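Local coordinates for protein beta-glucosidase (Chaetomella raphigera, PDB 6JXG) that probably hydrolyses terminal, non-reducing beta-D-glucosyl residues with release of beta-D-glucose, as a secreted glycoside hydrolase family 3 enzyme of cellulose breakdown, at residues A[591-596]-A[611-616]; A[634-639]-A[693-698]; A[134-139]-A[186-191]; A[558-563]-A[649-654]. All coordinates share one frame; numbering follows the deposited sequence.

Contact 1 (A[591-596]-A[611-616])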
loop_
_atom_site.group_PDB
_atom_site.type_symbol
_atom_site.label_atom_id
_atom_site.label_comp_id
_atom_site.label_asym_id
_atom_site.label_seq_id
_atom_site.Cartn_x
_atom_site.Cartn_y
_atom_site.Cartn_z
ATOM N N TYR A 591 25.557 17.370 8.137
ATOM C CA TYR A 591 26.108 16.186 7.521
ATOM C C TYR A 591 26.867 15.436 8.663
ATOM O O TYR A 591 27.799 15.950 9.232
ATOM C CB TYR A 591 26.974 16.683 6.366
ATOM C CG TYR A 591 26.663 16.114 5.005
ATOM C CD1 TYR A 591 26.391 16.914 3.885
ATOM C CD2 TYR A 591 26.723 14.772 4.828
ATOM C CE1 TYR A 591 26.112 16.339 2.624
ATOM C CE2 TYR A 591 26.488 14.181 3.598
ATOM C CZ TYR A 591 26.174 14.929 2.493
ATOM O OH TYR A 591 26.021 14.150 1.282
ATOM N N SER A 592 26.452 14.249 9.053
ATOM C CA SER A 592 27.135 13.556 10.079
ATOM C C SER A 592 28.187 12.583 9.494
ATOM O O SER A 592 29.054 12.134 10.206
ATOM C CB SER A 592 26.142 12.851 10.971
ATOM O OG SER A 592 25.275 12.037 10.200
ATOM N N ASP A 593 28.148 12.306 8.200
ATOM C CA ASP A 593 29.102 11.386 7.538
ATOM C C ASP A 593 29.363 11.920 6.151
ATOM O O ASP A 593 28.566 11.691 5.211
ATOM C CB ASP A 593 28.590 9.890 7.422
ATOM C CG ASP A 593 29.568 8.974 6.640
ATOM O OD1 ASP A 593 29.228 7.826 6.209
ATOM O OD2 ASP A 593 30.718 9.412 6.444
ATOM N N THR A 594 30.496 12.615 5.992
ATOM C CA THR A 594 30.916 13.151 4.677
ATOM C C THR A 594 31.808 12.172 3.854
ATOM O O THR A 594 32.212 12.477 2.734
ATOM C CB THR A 594 31.619 14.531 4.856
ATOM O OG1 THR A 594 32.608 14.451 5.886
ATOM C CG2 THR A 594 30.560 15.592 5.330
ATOM N N SER A 595 32.056 10.980 4.396
ATOM C CA SER A 595 32.966 10.008 3.784
ATOM C C SER A 595 32.408 9.348 2.532
ATOM O O SER A 595 31.267 9.568 2.110
ATOM C CB SER A 595 33.294 8.914 4.793
ATOM O OG SER A 595 32.238 7.953 4.824
ATOM N N ALA A 596 33.250 8.540 1.920
ATOM C CA ALA A 596 32.825 7.629 0.868
ATOM C C ALA A 596 32.036 6.469 1.533
ATOM O O ALA A 596 32.287 6.107 2.725
ATOM C CB ALA A 596 34.042 7.088 0.145
ATOM N N ASP A 611 23.576 3.899 4.539
ATOM C CA ASP A 611 24.147 4.559 5.712
ATOM C C ASP A 611 23.407 5.902 5.960
ATOM O O ASP A 611 23.116 6.624 5.004
ATOM C CB ASP A 611 25.612 4.969 5.443
ATOM C CG ASP A 611 26.590 3.777 5.264
ATOM O OD1 ASP A 611 26.331 2.724 5.828
ATOM O OD2 ASP A 611 27.616 3.976 4.574
ATOM N N ILE A 612 23.206 6.281 7.220
ATOM C CA ILE A 612 22.694 7.579 7.549
ATOM C C ILE A 612 23.837 8.594 7.406
ATOM O O ILE A 612 24.865 8.438 8.034
ATOM C CB ILE A 612 22.122 7.575 8.929
ATOM C CG1 ILE A 612 20.928 6.607 9.003
ATOM C CG2 ILE A 612 21.734 8.994 9.339
ATOM C CD1 ILE A 612 19.755 7.064 8.150
ATOM N N VAL A 613 23.710 9.550 6.504
ATOM C CA VAL A 613 24.779 10.538 6.257
ATOM C C VAL A 613 24.455 11.918 6.804
ATOM O O VAL A 613 25.347 12.737 6.951
ATOM C CB VAL A 613 25.184 10.604 4.771
ATOM C CG1 VAL A 613 25.720 9.222 4.338
ATOM C CG2 VAL A 613 24.034 10.976 3.867
ATOM N N ALA A 614 23.191 12.199 7.124
ATOM C CA ALA A 614 22.817 13.549 7.560
ATOM C C ALA A 614 21.539 13.507 8.345
ATOM O O ALA A 614 20.768 12.568 8.244
ATOM C CB ALA A 614 22.615 14.450 6.349
ATOM N N THR A 615 21.315 14.527 9.170
ATOM C CA THR A 615 20.114 14.592 9.937
ATOM C C THR A 615 19.619 16.036 9.941
ATOM O O THR A 615 20.423 16.965 10.055
ATOM C CB THR A 615 20.415 14.200 11.386
ATOM O OG1 THR A 615 20.719 12.824 11.428
ATOM C CG2 THR A 615 19.207 14.372 12.271
ATOM N N VAL A 616 18.297 16.190 9.826
ATOM C CA VAL A 616 17.635 17.484 9.820
ATOM C C VAL A 616 16.645 17.480 10.995
ATOM O O VAL A 616 16.009 16.400 11.271
ATOM C CB VAL A 616 16.887 17.675 8.477
ATOM C CG1 VAL A 616 15.959 18.876 8.486
ATOM C CG2 VAL A 616 17.870 17.692 7.320
HETATM O O HOH W 1 27.265 6.897 7.772
#

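Contact 2 (A[634-639]-A[693-698])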
loop_
_atom_site.group_PDB
_atom_site.type_symbol
_atom_site.label_atom_id
_atom_site.label_comp_id
_atom_site.label_asym_id
_atom_site.label_seq_id
_atom_site.Cartn_x
_atom_site.Cartn_y
_atom_site.Cartn_z
ATOM N N LEU A 634 9.741 16.533 5.165
ATOM C CA LEU A 634 10.966 17.035 4.565
ATOM C C LEU A 634 11.013 16.674 3.108
ATOM O O LEU A 634 10.961 15.476 2.771
ATOM C CB LEU A 634 12.174 16.344 5.192
ATOM C CG LEU A 634 13.588 16.894 5.137
ATOM C CD1 LEU A 634 14.687 15.874 5.071
ATOM C CD2 LEU A 634 13.855 18.150 4.382
ATOM N N TYR A 635 11.194 17.694 2.266
ATOM C CA TYR A 635 11.344 17.609 0.805
ATOM C C TYR A 635 12.747 18.184 0.446
ATOM O O TYR A 635 13.267 19.171 1.077
ATOM C CB TYR A 635 10.238 18.379 0.062
ATOM C CG TYR A 635 8.847 17.825 0.316
ATOM C CD1 TYR A 635 8.285 16.892 -0.528
ATOM C CD2 TYR A 635 8.143 18.171 1.463
ATOM C CE1 TYR A 635 7.015 16.358 -0.266
ATOM C CE2 TYR A 635 6.877 17.635 1.729
ATOM C CZ TYR A 635 6.345 16.692 0.884
ATOM O OH TYR A 635 5.098 16.174 1.196
ATOM N N ILE A 636 13.397 17.495 -0.470
ATOM C CA ILE A 636 14.747 17.846 -0.893
ATOM C C ILE A 636 14.763 18.252 -2.348
ATOM O O ILE A 636 14.096 17.640 -3.193
ATOM C CB ILE A 636 15.675 16.683 -0.622
ATOM C CG1 ILE A 636 15.760 16.578 0.917
ATOM C CG2 ILE A 636 17.014 16.871 -1.310
ATOM C CD1 ILE A 636 16.837 15.706 1.429
ATOM N N GLY A 637 15.509 19.311 -2.644
ATOM C CA GLY A 637 15.724 19.748 -4.016
ATOM C C GLY A 637 17.166 19.481 -4.319
ATOM O O GLY A 637 18.025 19.748 -3.490
ATOM N N LEU A 638 17.450 18.852 -5.447
ATOM C CA LEU A 638 18.830 18.505 -5.761
ATOM C C LEU A 638 19.579 19.692 -6.355
ATOM O O LEU A 638 19.000 20.541 -6.990
ATOM C CB LEU A 638 18.831 17.389 -6.799
ATOM C CG LEU A 638 18.960 15.939 -6.443
ATOM C CD1 LEU A 638 18.888 15.516 -4.952
ATOM C CD2 LEU A 638 18.052 15.186 -7.381
ATOM N N PRO A 639 20.902 19.717 -6.187
ATOM C CA PRO A 639 21.687 20.803 -6.806
ATOM C C PRO A 639 21.645 20.816 -8.346
ATOM O O PRO A 639 21.327 19.779 -9.005
ATOM C CB PRO A 639 23.099 20.530 -6.312
ATOM C CG PRO A 639 23.145 19.121 -6.015
ATOM C CD PRO A 639 21.749 18.683 -5.584
ATOM N N PHE A 693 22.196 20.849 -1.441
ATOM C CA PHE A 693 20.819 20.342 -1.471
ATOM C C PHE A 693 19.933 21.392 -0.902
ATOM O O PHE A 693 20.295 22.034 0.077
ATOM C CB PHE A 693 20.721 19.064 -0.632
ATOM C CG PHE A 693 21.600 17.954 -1.147
ATOM C CD1 PHE A 693 21.173 17.128 -2.166
ATOM C CD2 PHE A 693 22.857 17.702 -0.574
ATOM C CE1 PHE A 693 21.960 16.080 -2.640
ATOM C CE2 PHE A 693 23.640 16.638 -1.043
ATOM C CZ PHE A 693 23.215 15.855 -2.096
ATOM N N SER A 694 18.738 21.570 -1.459
ATOM C CA SER A 694 17.760 22.415 -0.831
ATOM C C SER A 694 16.858 21.580 0.097
ATOM O O SER A 694 16.435 20.508 -0.282
ATOM C CB SER A 694 16.919 23.072 -1.894
ATOM O OG SER A 694 17.727 23.915 -2.601
ATOM N N LEU A 695 16.647 22.055 1.311
ATOM C CA LEU A 695 15.829 21.397 2.325
ATOM C C LEU A 695 14.558 22.224 2.573
ATOM O O LEU A 695 14.673 23.400 2.826
ATOM C CB LEU A 695 16.602 21.408 3.601
ATOM C CG LEU A 695 17.997 20.778 3.537
ATOM C CD1 LEU A 695 18.737 20.817 4.859
ATOM C CD2 LEU A 695 17.860 19.364 3.035
ATOM N N TYR A 696 13.373 21.606 2.478
ATOM C CA TYR A 696 12.097 22.256 2.644
ATOM C C TYR A 696 11.363 21.505 3.701
ATOM O O TYR A 696 11.127 20.314 3.500
ATOM C CB TYR A 696 11.282 22.327 1.362
ATOM C CG TYR A 696 12.035 22.946 0.260
ATOM C CD1 TYR A 696 12.386 24.311 0.298
ATOM C CD2 TYR A 696 12.424 22.217 -0.828
ATOM C CE1 TYR A 696 13.075 24.892 -0.733
ATOM C CE2 TYR A 696 13.148 22.810 -1.860
ATOM C CZ TYR A 696 13.440 24.134 -1.804
ATOM O OH TYR A 696 14.148 24.699 -2.805
ATOM N N VAL A 697 11.108 22.126 4.862
ATOM C CA VAL A 697 10.389 21.429 5.928
ATOM C C VAL A 697 9.044 22.096 6.108
ATOM O O VAL A 697 8.960 23.335 6.210
ATOM C CB VAL A 697 11.187 21.347 7.239
ATOM C CG1 VAL A 697 10.314 20.796 8.391
ATOM C CG2 VAL A 697 12.437 20.546 7.025
ATOM N N GLY A 698 7.972 21.288 6.136
ATOM C CA GLY A 698 6.670 21.843 6.404
ATOM C C GLY A 698 5.540 20.844 6.625
ATOM O O GLY A 698 5.791 19.688 6.932
#

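Contact 3 (A[134-139]-A[186-191])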
loop_
_atom_site.group_PDB
_atom_site.type_symbol
_atom_site.label_atom_id
_atom_site.label_comp_id
_atom_site.label_asym_id
_atom_site.label_seq_id
_atom_site.Cartn_x
_atom_site.Cartn_y
_atom_site.Cartn_z
ATOM N N ASN A 134 6.200 5.218 0.318
ATOM C CA ASN A 134 5.935 3.831 -0.069
ATOM C C ASN A 134 6.977 2.856 0.505
ATOM O O ASN A 134 6.654 1.888 1.229
ATOM C CB ASN A 134 5.828 3.754 -1.585
ATOM C CG ASN A 134 5.205 2.470 -2.088
ATOM O OD1 ASN A 134 5.617 1.377 -1.713
ATOM N ND2 ASN A 134 4.163 2.605 -2.919
ATOM N N GLY A 135 8.234 3.157 0.264
ATOM C CA GLY A 135 9.357 2.403 0.845
ATOM C C GLY A 135 9.377 2.276 2.368
ATOM O O GLY A 135 9.496 1.164 2.815
ATOM N N LEU A 136 9.154 3.352 3.133
ATOM C CA LEU A 136 9.033 3.264 4.594
ATOM C C LEU A 136 7.822 2.393 5.030
ATOM O O LEU A 136 7.915 1.624 5.997
ATOM C CB LEU A 136 8.968 4.647 5.274
ATOM C CG LEU A 136 10.327 5.215 5.768
ATOM C CD1 LEU A 136 11.043 4.416 6.862
ATOM C CD2 LEU A 136 11.248 5.363 4.610
ATOM N N ALA A 137 6.720 2.509 4.314
ATOM C CA ALA A 137 5.577 1.665 4.593
ATOM C C ALA A 137 5.883 0.169 4.314
ATOM O O ALA A 137 5.540 -0.681 5.140
ATOM C CB ALA A 137 4.343 2.130 3.860
ATOM N N MET A 138 6.544 -0.112 3.203
ATOM C CA MET A 138 6.963 -1.440 2.813
ATOM C C MET A 138 7.862 -2.050 3.886
ATOM O O MET A 138 7.569 -3.161 4.353
ATOM C CB MET A 138 7.686 -1.486 1.447
ATOM C CG MET A 138 6.842 -1.288 0.200
ATOM S SD MET A 138 5.600 -2.481 -0.104
ATOM C CE MET A 138 6.608 -3.938 -0.384
ATOM N N SER A 139 8.897 -1.305 4.317
ATOM C CA SER A 139 9.880 -1.861 5.240
ATOM C C SER A 139 9.275 -2.059 6.617
ATOM O O SER A 139 9.448 -3.141 7.231
ATOM C CB SER A 139 11.154 -0.988 5.307
ATOM O OG SER A 139 10.837 0.291 5.769
ATOM N N PHE A 186 10.659 -1.488 -3.919
ATOM C CA PHE A 186 11.153 -2.856 -3.907
ATOM C C PHE A 186 12.551 -2.950 -3.324
ATOM O O PHE A 186 12.881 -3.888 -2.568
ATOM C CB PHE A 186 11.109 -3.498 -5.289
ATOM C CG PHE A 186 9.736 -3.904 -5.712
ATOM C CD1 PHE A 186 9.188 -5.105 -5.280
ATOM C CD2 PHE A 186 8.979 -3.064 -6.529
ATOM C CE1 PHE A 186 7.943 -5.516 -5.674
ATOM C CE2 PHE A 186 7.722 -3.473 -6.945
ATOM C CZ PHE A 186 7.204 -4.744 -6.540
ATOM N N ALA A 187 13.374 -1.946 -3.585
ATOM C CA ALA A 187 14.730 -1.931 -2.974
ATOM C C ALA A 187 14.646 -1.819 -1.462
ATOM O O ALA A 187 15.347 -2.576 -0.732
ATOM C CB ALA A 187 15.580 -0.802 -3.582
ATOM N N ASP A 188 13.765 -0.942 -0.955
ATOM C CA ASP A 188 13.520 -0.858 0.527
ATOM C C ASP A 188 13.048 -2.217 1.087
ATOM O O ASP A 188 13.479 -2.693 2.135
ATOM C CB ASP A 188 12.500 0.228 0.904
ATOM C CG ASP A 188 13.122 1.638 1.045
ATOM O OD1 ASP A 188 14.323 1.871 0.658
ATOM O OD2 ASP A 188 12.427 2.465 1.618
ATOM N N ALA A 189 12.180 -2.860 0.347
ATOM C CA ALA A 189 11.661 -4.155 0.742
ATOM C C ALA A 189 12.746 -5.214 0.836
ATOM O O ALA A 189 12.824 -5.944 1.787
ATOM C CB ALA A 189 10.574 -4.571 -0.191
ATOM N N ILE A 190 13.563 -5.314 -0.175
ATOM C CA ILE A 190 14.723 -6.182 -0.142
ATOM C C ILE A 190 15.709 -5.890 1.003
ATOM O O ILE A 190 16.148 -6.840 1.698
ATOM C CB ILE A 190 15.413 -6.155 -1.511
ATOM C CG1 ILE A 190 14.450 -6.748 -2.562
ATOM C CG2 ILE A 190 16.711 -6.909 -1.467
ATOM C CD1 ILE A 190 14.790 -6.551 -4.046
ATOM N N LYS A 191 16.077 -4.641 1.201
ATOM C CA LYS A 191 16.869 -4.216 2.386
ATOM C C LYS A 191 16.233 -4.641 3.693
ATOM O O LYS A 191 16.915 -5.042 4.622
ATOM C CB LYS A 191 17.044 -2.691 2.345
ATOM C CG LYS A 191 17.761 -2.089 3.559
ATOM C CD LYS A 191 19.261 -2.451 3.476
ATOM C CE LYS A 191 20.092 -1.885 4.665
ATOM N NZ LYS A 191 19.411 -1.979 5.971
HETATM O O HOH W 2 12.538 1.823 4.184
#

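Contact 4 (A[558-563]-A[649-654])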
loop_
_atom_site.group_PDB
_atom_site.type_symbol
_atom_site.label_atom_id
_atom_site.label_comp_id
_atom_site.label_asym_id
_atom_site.label_seq_id
_atom_site.Cartn_x
_atom_site.Cartn_y
_atom_site.Cartn_z
ATOM N N ASP A 558 2.328 12.204 -9.848
ATOM C CA ASP A 558 1.661 12.863 -8.771
ATOM C C ASP A 558 2.261 14.282 -8.537
ATOM O O ASP A 558 2.469 15.032 -9.499
ATOM C CB ASP A 558 1.597 11.967 -7.495
ATOM C CG ASP A 558 0.522 12.417 -6.507
ATOM O OD1 ASP A 558 -0.707 12.056 -6.590
ATOM O OD2 ASP A 558 0.946 13.160 -5.614
ATOM N N TYR A 559 2.552 14.643 -7.295
ATOM C CA TYR A 559 2.957 16.028 -6.967
ATOM C C TYR A 559 4.214 16.506 -7.675
ATOM O O TYR A 559 4.391 17.703 -7.872
ATOM C CB TYR A 559 3.097 16.259 -5.445
ATOM C CG TYR A 559 4.273 15.544 -4.776
ATOM C CD1 TYR A 559 5.422 16.220 -4.472
ATOM C CD2 TYR A 559 4.200 14.180 -4.452
ATOM C CE1 TYR A 559 6.512 15.605 -3.892
ATOM C CE2 TYR A 559 5.244 13.589 -3.798
ATOM C CZ TYR A 559 6.425 14.279 -3.565
ATOM O OH TYR A 559 7.499 13.642 -2.967
ATOM N N ARG A 560 5.116 15.580 -7.995
ATOM C CA ARG A 560 6.307 15.896 -8.791
ATOM C C ARG A 560 5.921 16.566 -10.118
ATOM O O ARG A 560 6.571 17.520 -10.540
ATOM C CB ARG A 560 7.087 14.611 -9.072
ATOM C CG ARG A 560 7.719 13.952 -7.839
ATOM C CD ARG A 560 8.093 12.478 -8.147
ATOM N NE ARG A 560 9.186 12.013 -7.273
ATOM C CZ ARG A 560 9.044 11.662 -5.997
ATOM N NH1 ARG A 560 7.837 11.677 -5.469
ATOM N NH2 ARG A 560 10.123 11.384 -5.230
ATOM N N HIS A 561 4.865 16.076 -10.750
ATOM C CA HIS A 561 4.311 16.706 -11.949
ATOM C C HIS A 561 3.663 18.044 -11.709
ATOM O O HIS A 561 3.951 19.027 -12.434
ATOM C CB HIS A 561 3.348 15.766 -12.658
ATOM C CG HIS A 561 2.551 16.404 -13.743
ATOM N ND1 HIS A 561 3.089 16.835 -14.938
ATOM C CD2 HIS A 561 1.220 16.634 -13.824
ATOM C CE1 HIS A 561 2.123 17.333 -15.694
ATOM N NE2 HIS A 561 0.980 17.208 -15.044
ATOM N N PHE A 562 2.796 18.100 -10.727
ATOM C CA PHE A 562 2.119 19.377 -10.401
ATOM C C PHE A 562 3.192 20.427 -10.132
ATOM O O PHE A 562 3.058 21.592 -10.625
ATOM C CB PHE A 562 1.142 19.240 -9.242
ATOM C CG PHE A 562 -0.076 18.431 -9.572
ATOM C CD1 PHE A 562 -1.270 19.044 -9.851
ATOM C CD2 PHE A 562 -0.023 17.018 -9.620
ATOM C CE1 PHE A 562 -2.391 18.327 -10.145
ATOM C CE2 PHE A 562 -1.150 16.280 -9.992
ATOM C CZ PHE A 562 -2.347 16.936 -10.240
ATOM N N ASP A 563 4.229 20.038 -9.366
ATOM C CA ASP A 563 5.278 20.978 -9.007
ATOM C C ASP A 563 6.066 21.385 -10.294
ATOM O O ASP A 563 6.265 22.577 -10.569
ATOM C CB ASP A 563 6.252 20.386 -7.955
ATOM C CG ASP A 563 5.612 20.132 -6.632
ATOM O OD1 ASP A 563 4.478 20.605 -6.395
ATOM O OD2 ASP A 563 6.282 19.503 -5.746
ATOM N N GLN A 649 11.324 16.412 -3.487
ATOM C CA GLN A 649 11.047 14.962 -3.330
ATOM C C GLN A 649 11.029 14.648 -1.854
ATOM O O GLN A 649 11.988 14.986 -1.130
ATOM C CB GLN A 649 12.187 14.189 -3.942
ATOM C CG GLN A 649 12.163 14.246 -5.444
ATOM C CD GLN A 649 13.099 13.251 -6.041
ATOM O OE1 GLN A 649 12.718 12.125 -6.321
ATOM N NE2 GLN A 649 14.331 13.638 -6.224
ATOM N N LEU A 650 9.973 13.986 -1.393
ATOM C CA LEU A 650 9.847 13.652 -0.007
ATOM C C LEU A 650 11.008 12.792 0.390
ATOM O O LEU A 650 11.249 11.800 -0.289
ATOM C CB LEU A 650 8.564 12.853 0.242
ATOM C CG LEU A 650 8.239 12.630 1.703
ATOM C CD1 LEU A 650 7.841 13.839 2.513
ATOM C CD2 LEU A 650 7.281 11.460 1.955
ATOM N N ARG A 651 11.733 13.185 1.439
ATOM C CA ARG A 651 12.812 12.360 1.998
ATOM C C ARG A 651 12.809 12.217 3.505
ATOM O O ARG A 651 13.790 11.692 4.116
ATOM C CB ARG A 651 14.193 12.856 1.483
ATOM C CG ARG A 651 14.380 12.804 -0.018
ATOM C CD ARG A 651 14.374 11.390 -0.595
ATOM N NE ARG A 651 14.962 11.291 -1.914
ATOM C CZ ARG A 651 14.401 10.766 -2.996
ATOM N NH1 ARG A 651 13.161 10.259 -2.974
ATOM N NH2 ARG A 651 15.077 10.745 -4.108
ATOM N N GLY A 652 11.710 12.596 4.134
ATOM C CA GLY A 652 11.590 12.432 5.584
ATOM C C GLY A 652 10.190 12.799 6.041
ATOM O O GLY A 652 9.549 13.631 5.433
ATOM N N PHE A 653 9.732 12.153 7.092
ATOM C CA PHE A 653 8.510 12.564 7.752
ATOM C C PHE A 653 8.556 12.091 9.156
ATOM O O PHE A 653 9.206 11.062 9.450
ATOM C CB PHE A 653 7.255 12.054 7.006
ATOM C CG PHE A 653 7.179 10.549 6.848
ATOM C CD1 PHE A 653 7.806 9.914 5.795
ATOM C CD2 PHE A 653 6.464 9.777 7.749
ATOM C CE1 PHE A 653 7.765 8.543 5.684
ATOM C CE2 PHE A 653 6.362 8.408 7.633
ATOM C CZ PHE A 653 6.991 7.766 6.558
ATOM N N ASP A 654 7.877 12.780 10.038
ATOM C CA ASP A 654 7.912 12.437 11.469
ATOM C C ASP A 654 6.624 12.963 12.092
ATOM O O ASP A 654 6.293 14.123 11.951
ATOM C CB ASP A 654 9.173 13.073 12.116
ATOM C CG ASP A 654 9.426 12.593 13.553
ATOM O OD1 ASP A 654 8.806 11.539 13.943
ATOM O OD2 ASP A 654 10.210 13.277 14.276
HETATM O O HOH W 3 9.944 10.763 -2.519
#

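Contact 1 (A[591-596]-A[611-616])
The carbonyl oxygen of V613 is the focus of this antiparallel pairing, made where strand 582-591 gives way to a loop beside a classic beta bulge in strand 612-622. Two backbone amides converge on that oxygen: S592 N at 2.8 Å, bent to 134° at the hydrogen, and D593 N at 3.1 Å. Both donors stand above the carbonyl plane, about 35° out of it, so that one acceptor serves two consecutive N-H groups as the chain turns away. S592 OG, held between its own backbone N and carbonyl carbon, adds a weak third bond to the same atom. Before the turn, Y591 and A614 form a non-hydrogen-bonded pair with their side chains on one face of the sheet. The Y591 ring lies alongside the V613 side chain, both pointing the same way, with Y591 CE2 4.0 Å from V613 CB.

Further out, V613 and A614 both face L670 of strand 663-671, which defines the bulge, while L710 of strand 704-711 packs against Y591 and A614 from the other sheet of the domain. D593 and D611 bring like charges near each other; the salt bridge from D611 to R672 would probably ease the repulsion. D593 has CG anti to its backbone N (chi1 176°), and its OD2 accepts S595 N at 2.9 Å in an Asx turn. Its other oxygen, OD1, accepts a hydrogen bond from a water at 2.7 Å, and the same water donates its other one to I612 O at 2.9 Å.

Contact 2 (A[634-639]-A[693-698])
Strands 634-637 and 693-698 run antiparallel, their axes 4.6 Å apart at closest approach, and are joined by four short backbone hydrogen bonds. Y635 and Y696 exchange one pair: the bond from Y635 N to Y696 O is nearly straight, 174° at the hydrogen, and meets the oxygen almost along the C=O axis. G637 and S694 exchange the other, G637 N to S694 O and S694 N to G637 O, both 2.8 Å, each on a lone pair in the carbonyl plane.

The tightly packed side carries L634, I636, L695 and V697. I636 and L695 lie side by side and point the same way, I636 CG1 4.1 Å from L695 CD2. L634 instead crosses V697 obliquely, its CG anti to the backbone N (chi1 -160°), and brings CD2 to 3.8 Å from V697 CG2. At the strand end the F693 ring is met in its plane, at the edge, by L638 CD1, while P639 CD lies 3.8 Å from F693 CD1.

The face bearing Y635, S694 and Y696 is looser, and S694 and Y696 are partly exposed there. The Y696 side chain passes over the backbone of the partner strand, with Y696 CD2 3.7 Å from Y635 O, and G637 has no side chain to add to this face. A CB on G637 would lie tight against S694 CB. Y635 itself is buried, its hydroxyl bonded to Q633 and its ring against F573.

F668 and L670 of strand 663-671 cover the apolar side from the opposite sheet, the two-layered packing of a fibronectin type III-like beta-sandwich.

Contact 3 (A[134-139]-A[186-191])
D188 OD2 is gripped by one firm bond, from a water that donates to it over 2.6 Å, and the same water lies 2.8 Å from S139 OG. The water thus ties the carboxylate of one helix to the hydroxyl of S139, one turn beyond G135 on the other. D188 CG is anti to the carbonyl carbon (chi1 -85°), which sends the carboxylate across the gap and lays OD2 over the backbone of G135, 3.1 Å from G135 C. A side chain at G135 would clash with this oxygen, so the bare backbone of the glycine lets the acid come so near. G135 O stands 3.4 Å from OD2, an acceptor facing an acceptor, and this would probably disfavour the charged acid were it not for the salt bridge that the other oxygen, OD1, makes with R671 of strand 663-671. An alanine in place of D188 would lose the carboxylate that receives the water and pairs with R671, and would probably loosen both the bridge to S139 and the tie to the C-terminal sandwich.

On the other flank of the interface the contact is apolar. M138, bent at chi2 and chi3, curls so that its CE touches A189 CB tip to tip at 4.0 Å. A154 of strand 151-157 lies beneath, against M138, F186 and A189 alike.

The two helices run nearly side by side in the same direction, 28° between them and 8.1 Å apart at closest approach. Neighbouring, roughly parallel helices packed outside a strand are characteristic of a TIM barrel-like domain, here the N-terminal domain of family 3.

Contact 4 (A[558-563]-A[649-654])
Y559 and R560, successive residues at the start of helix 559-564, reach across to strand 649-658 by different routes. The Y559 side chain meets L650 at about a right angle and ends with its hydroxyl at the backbone: L650 N donates to Y559 OH over 3.0 Å, 161° at the hydrogen, near the plane of the ring. That hydroxyl is also bonded to D130. R560, extended from CG to NE, crosses Q649 nearly perpendicularly, guanidinium and amide planes 87° apart. Its NH2 still reaches a lone pair of Q649 OE1 at 2.9 Å, because the oxygen lies close to the guanidinium plane. In that plane too sits a water, which accepts from R560 NH2 and donates to L650 O, each over 2.8 Å. R651 NH1 comes within 3.9 Å of R560 NH2, a like-charge approach that the salt bridge from R560 NH1 to D130 probably offsets. A leucine in place of R560 would lose the guanidinium, and would probably leave Q649 OE1 and the bridging water less well held.

Around this junction, P131 of helix 131-147 lies against R560, F573 stacks on Y559, and Q633 and Y635 of the neighbouring strand 628-637 pack against L650.

Contacts 2 and 4 share one sheet, their centres 10 Å apart: L634 probably hydrogen-bonds R651 and G652 across the neighbouring strands, through L634 O to R651 N at 2.8 Å and G652 O to L634 N at 2.9 Å. Contact 1 belongs to the facing sheet, and its V616 CG2 meets L695 CD1 of contact 2 at 4.1 Å, so the two pack against each other between the sheets of the sandwich. Contact 3 lies in the N-terminal domain, centred about 17 Å from contact 4, yet L136 CB touches F653 CZ at 3.9 Å. Contacts 1 and 3 do not touch: their centres are about 21 Å apart and their nearest atoms about 7 Å.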